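Local coordinates for MdbA protein (Corynebacterium diphtheriae, PDB 5C00) that probably catalyses the oxidative formation of disulfide bonds in exported proteins as a DsbA-like thiol-disulfide oxidoreductase, supporting pilus assembly and toxin production, at residues Lys7-Lys19 against Trp134-Gly147. Residues are numbered along the deposited sequence; the frame is centred on the assembly and turned at random.
Sequences KAHQANKYADYDK and WGDNDFADVAKSLG
The irregular N-terminal arm, 7-19, runs along the outer side of helix 136-145 in a DsbA-like thioredoxin fold, where His9 and Gln10 give their backbone N-H groups to Asp141. OD2 of Asp141 is 2.6 Å from His9 N and 3.0 Å from Gln10 N; both donors approach from one face of the carboxylate, the first on the syn side, the second on the anti side, while Arg157 of helix 150-158 holds OD1 in a salt bridge. The His9 ring lies flat over Asn137, whose CB sits 3.4 Å from the ring centroid in a CH-pi contact. Gln10 bends at chi2 (-53°), which brings its amide, tilted about 32° to the ring, over the rim of one face of the Trp134 indole and points NE2 at Asp138 OD1, 2.8 Å away and almost straight (176°), from above the carboxylate plane. OD2 of Asp138 takes the N-H of Gly135, the N-cap residue. Farther along, Tyr17 CB packs 3.5 Å from Leu146 CD2, and water links Tyr17 OH with Gln10 O and Ser145 OG. At the C-terminal end of the helix, Lys19 NZ donates to Leu146 O (2.7 Å), beside the positive-phi Gly147. Tyr17 of the arm and Val142 of the helix both touch Leu122 of helix 113-125. The arm is thus held to the helical part of the fold by backbone-to-carboxylate bonds, water bridges and a lysine at the Schellman motif that ends the helix.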
# COMPACT_ATOMS: atom_id res chain seq x y z
N LYS A 7 -5.48 14.90 -22.07
CA LYS A 7 -6.72 15.36 -21.37
C LYS A 7 -6.66 15.09 -19.86
O LYS A 7 -6.23 14.03 -19.42
CB LYS A 7 -7.92 14.65 -21.97
CG LYS A 7 -9.23 15.36 -21.72
CD LYS A 7 -10.39 14.63 -22.39
CE LYS A 7 -11.57 15.56 -22.54
NZ LYS A 7 -12.78 14.86 -23.02
N ALA A 8 -7.16 16.05 -19.08
CA ALA A 8 -7.10 16.00 -17.63
C ALA A 8 -8.34 15.26 -17.15
O ALA A 8 -9.41 15.53 -17.63
CB ALA A 8 -7.08 17.40 -17.04
N HIS A 9 -8.19 14.34 -16.21
CA HIS A 9 -9.29 13.58 -15.64
C HIS A 9 -9.57 13.93 -14.17
O HIS A 9 -10.74 13.94 -13.76
CB HIS A 9 -8.94 12.09 -15.73
CG HIS A 9 -8.60 11.67 -17.12
ND1 HIS A 9 -9.56 11.38 -18.05
CD2 HIS A 9 -7.41 11.59 -17.76
CE1 HIS A 9 -8.99 11.11 -19.20
NE2 HIS A 9 -7.69 11.21 -19.06
N GLN A 10 -8.50 14.15 -13.38
CA GLN A 10 -8.62 14.57 -11.97
C GLN A 10 -7.89 15.87 -11.67
O GLN A 10 -6.69 15.97 -11.91
CB GLN A 10 -8.06 13.54 -11.01
CG GLN A 10 -8.92 12.37 -10.70
CD GLN A 10 -10.30 12.73 -10.23
OE1 GLN A 10 -10.48 13.44 -9.24
NE2 GLN A 10 -11.28 12.24 -10.94
N ALA A 11 -8.61 16.83 -11.10
CA ALA A 11 -8.05 18.16 -10.83
C ALA A 11 -7.54 18.78 -12.14
O ALA A 11 -8.26 18.74 -13.13
CB ALA A 11 -6.99 18.11 -9.72
N ASN A 12 -6.34 19.34 -12.13
CA ASN A 12 -5.80 20.02 -13.29
C ASN A 12 -4.30 19.94 -13.18
O ASN A 12 -3.77 19.49 -12.17
CB ASN A 12 -6.24 21.49 -13.30
CG ASN A 12 -5.74 22.26 -12.08
OD1 ASN A 12 -4.53 22.46 -11.91
ND2 ASN A 12 -6.67 22.72 -11.25
N LYS A 13 -3.59 20.43 -14.19
CA LYS A 13 -2.13 20.23 -14.25
C LYS A 13 -1.34 21.11 -13.28
O LYS A 13 -0.16 20.89 -13.11
CB LYS A 13 -1.61 20.43 -15.68
CG LYS A 13 -1.50 21.87 -16.15
CD LYS A 13 -0.76 21.99 -17.49
CE LYS A 13 -0.08 23.35 -17.70
NZ LYS A 13 -0.84 24.32 -18.55
N TYR A 14 -1.96 22.12 -12.68
CA TYR A 14 -1.32 22.93 -11.66
C TYR A 14 -1.48 22.38 -10.24
O TYR A 14 -0.76 22.78 -9.38
CB TYR A 14 -1.89 24.34 -11.64
CG TYR A 14 -1.26 25.31 -12.60
CD1 TYR A 14 -1.37 25.11 -13.98
CD2 TYR A 14 -0.58 26.44 -12.15
CE1 TYR A 14 -0.78 26.00 -14.88
CE2 TYR A 14 -0.03 27.36 -13.05
CZ TYR A 14 -0.11 27.12 -14.41
OH TYR A 14 0.43 28.04 -15.30
N ALA A 15 -2.45 21.49 -10.01
CA ALA A 15 -2.86 21.13 -8.64
C ALA A 15 -1.70 20.49 -7.83
O ALA A 15 -1.04 19.59 -8.31
CB ALA A 15 -4.03 20.18 -8.66
N ASP A 16 -1.46 21.04 -6.65
CA ASP A 16 -0.42 20.61 -5.70
C ASP A 16 -1.16 19.80 -4.61
O ASP A 16 -2.19 20.23 -4.07
CB ASP A 16 0.25 21.80 -4.99
CG ASP A 16 1.26 22.59 -5.87
OD1 ASP A 16 1.83 22.02 -6.80
OD2 ASP A 16 1.45 23.82 -5.63
N TYR A 17 -0.56 18.69 -4.22
CA TYR A 17 -1.07 17.85 -3.14
C TYR A 17 -0.09 17.94 -1.96
O TYR A 17 1.11 18.15 -2.15
CB TYR A 17 -1.18 16.37 -3.60
CG TYR A 17 -2.28 16.09 -4.64
CD1 TYR A 17 -2.13 16.51 -5.98
CD2 TYR A 17 -3.46 15.48 -4.28
CE1 TYR A 17 -3.15 16.28 -6.92
CE2 TYR A 17 -4.47 15.24 -5.21
CZ TYR A 17 -4.32 15.63 -6.54
OH TYR A 17 -5.32 15.39 -7.49
N ASP A 18 -0.60 17.77 -0.76
CA ASP A 18 0.28 17.67 0.40
C ASP A 18 1.16 16.39 0.31
O ASP A 18 0.67 15.32 -0.07
CB ASP A 18 -0.52 17.71 1.68
CG ASP A 18 0.37 17.75 2.91
OD1 ASP A 18 1.43 18.47 2.90
OD2 ASP A 18 0.02 17.06 3.88
N LYS A 19 2.46 16.55 0.63
CA LYS A 19 3.48 15.52 0.46
C LYS A 19 4.42 15.43 1.66
O LYS A 19 5.33 16.27 1.80
CB LYS A 19 4.30 15.86 -0.76
CG LYS A 19 3.97 15.09 -2.04
CD LYS A 19 5.09 14.10 -2.41
CE LYS A 19 5.87 14.49 -3.66
NZ LYS A 19 6.54 13.28 -4.28
N TRP A 134 -13.65 6.53 -9.73
CA TRP A 134 -12.40 6.71 -10.49
C TRP A 134 -12.13 5.53 -11.41
O TRP A 134 -12.38 4.36 -11.05
CB TRP A 134 -11.20 6.89 -9.57
CG TRP A 134 -11.10 8.22 -8.91
CD1 TRP A 134 -12.07 9.13 -8.75
CD2 TRP A 134 -9.98 8.69 -8.17
NE1 TRP A 134 -11.61 10.19 -8.03
CE2 TRP A 134 -10.32 9.94 -7.66
CE3 TRP A 134 -8.71 8.19 -7.93
CZ2 TRP A 134 -9.45 10.68 -6.87
CZ3 TRP A 134 -7.84 8.93 -7.17
CH2 TRP A 134 -8.21 10.15 -6.66
N GLY A 135 -11.59 5.83 -12.60
CA GLY A 135 -11.05 4.86 -13.49
C GLY A 135 -9.56 4.99 -13.55
O GLY A 135 -8.98 5.84 -12.87
N ASP A 136 -8.94 4.20 -14.40
CA ASP A 136 -7.49 4.17 -14.48
C ASP A 136 -6.83 5.52 -14.79
O ASP A 136 -5.75 5.81 -14.29
CB ASP A 136 -7.04 3.13 -15.50
CG ASP A 136 -7.33 1.66 -15.03
OD1 ASP A 136 -7.29 1.37 -13.80
OD2 ASP A 136 -7.62 0.81 -15.92
N ASN A 137 -7.49 6.36 -15.57
CA ASN A 137 -6.89 7.64 -15.92
C ASN A 137 -6.94 8.59 -14.73
O ASN A 137 -6.14 9.51 -14.66
CB ASN A 137 -7.55 8.25 -17.15
CG ASN A 137 -7.09 7.61 -18.45
OD1 ASN A 137 -5.91 7.57 -18.76
ND2 ASN A 137 -8.01 7.09 -19.18
N ASP A 138 -7.90 8.37 -13.81
CA ASP A 138 -7.96 9.16 -12.59
C ASP A 138 -6.84 8.77 -11.68
O ASP A 138 -6.12 9.62 -11.15
CB ASP A 138 -9.32 8.98 -11.93
CG ASP A 138 -10.46 9.41 -12.85
OD1 ASP A 138 -10.61 10.66 -13.12
OD2 ASP A 138 -11.17 8.53 -13.36
N PHE A 139 -6.65 7.47 -11.46
CA PHE A 139 -5.51 7.04 -10.67
C PHE A 139 -4.19 7.57 -11.24
O PHE A 139 -3.26 7.94 -10.49
CB PHE A 139 -5.50 5.53 -10.55
CG PHE A 139 -6.60 5.00 -9.67
CD1 PHE A 139 -6.48 5.06 -8.30
CD2 PHE A 139 -7.75 4.44 -10.20
CE1 PHE A 139 -7.49 4.59 -7.47
CE2 PHE A 139 -8.76 3.95 -9.38
CZ PHE A 139 -8.62 4.01 -8.01
N ALA A 140 -4.07 7.57 -12.55
CA ALA A 140 -2.84 8.04 -13.18
C ALA A 140 -2.61 9.53 -13.01
O ALA A 140 -1.50 9.96 -12.73
CB ALA A 140 -2.84 7.68 -14.66
N ASP A 141 -3.66 10.33 -13.15
CA ASP A 141 -3.50 11.79 -13.06
C ASP A 141 -2.98 12.09 -11.65
O ASP A 141 -2.14 12.97 -11.45
CB ASP A 141 -4.82 12.51 -13.27
CG ASP A 141 -5.12 12.82 -14.74
OD1 ASP A 141 -4.52 12.24 -15.67
OD2 ASP A 141 -6.00 13.70 -14.94
N VAL A 142 -3.57 11.41 -10.65
CA VAL A 142 -3.23 11.69 -9.27
C VAL A 142 -1.80 11.29 -8.95
O VAL A 142 -1.07 12.02 -8.27
CB VAL A 142 -4.25 11.08 -8.28
CG1 VAL A 142 -3.77 11.27 -6.84
CG2 VAL A 142 -5.57 11.79 -8.45
N ALA A 143 -1.37 10.12 -9.44
CA ALA A 143 -0.00 9.72 -9.33
C ALA A 143 0.94 10.78 -9.91
O ALA A 143 1.97 11.09 -9.30
CB ALA A 143 0.22 8.37 -10.03
N LYS A 144 0.66 11.25 -11.11
CA LYS A 144 1.51 12.26 -11.76
C LYS A 144 1.58 13.52 -10.89
O LYS A 144 2.66 14.11 -10.68
CB LYS A 144 0.94 12.59 -13.12
CG LYS A 144 1.62 13.73 -13.84
CD LYS A 144 2.98 13.28 -14.31
CE LYS A 144 3.70 14.43 -15.02
NZ LYS A 144 4.44 15.23 -14.04
N SER A 145 0.42 13.97 -10.42
CA SER A 145 0.37 15.18 -9.59
C SER A 145 1.22 15.02 -8.33
O SER A 145 1.78 16.00 -7.85
CB SER A 145 -1.05 15.49 -9.18
OG SER A 145 -1.86 15.86 -10.29
N LEU A 146 1.29 13.81 -7.77
CA LEU A 146 2.08 13.56 -6.56
C LEU A 146 3.55 13.32 -6.84
O LEU A 146 4.35 13.11 -5.89
CB LEU A 146 1.50 12.38 -5.76
CG LEU A 146 0.45 12.77 -4.72
CD1 LEU A 146 -0.26 11.55 -4.12
CD2 LEU A 146 1.01 13.61 -3.59
N GLY A 147 3.94 13.25 -8.10
CA GLY A 147 5.34 13.16 -8.42
C GLY A 147 5.78 11.97 -9.22
O GLY A 147 6.98 11.87 -9.48
O HOH W 1 -4.63 15.15 -10.05
O HOH W 2 -4.63 16.53 -13.70
O HOH W 3 -1.35 18.35 -10.87
O HOH W 4 1.61 17.81 -5.71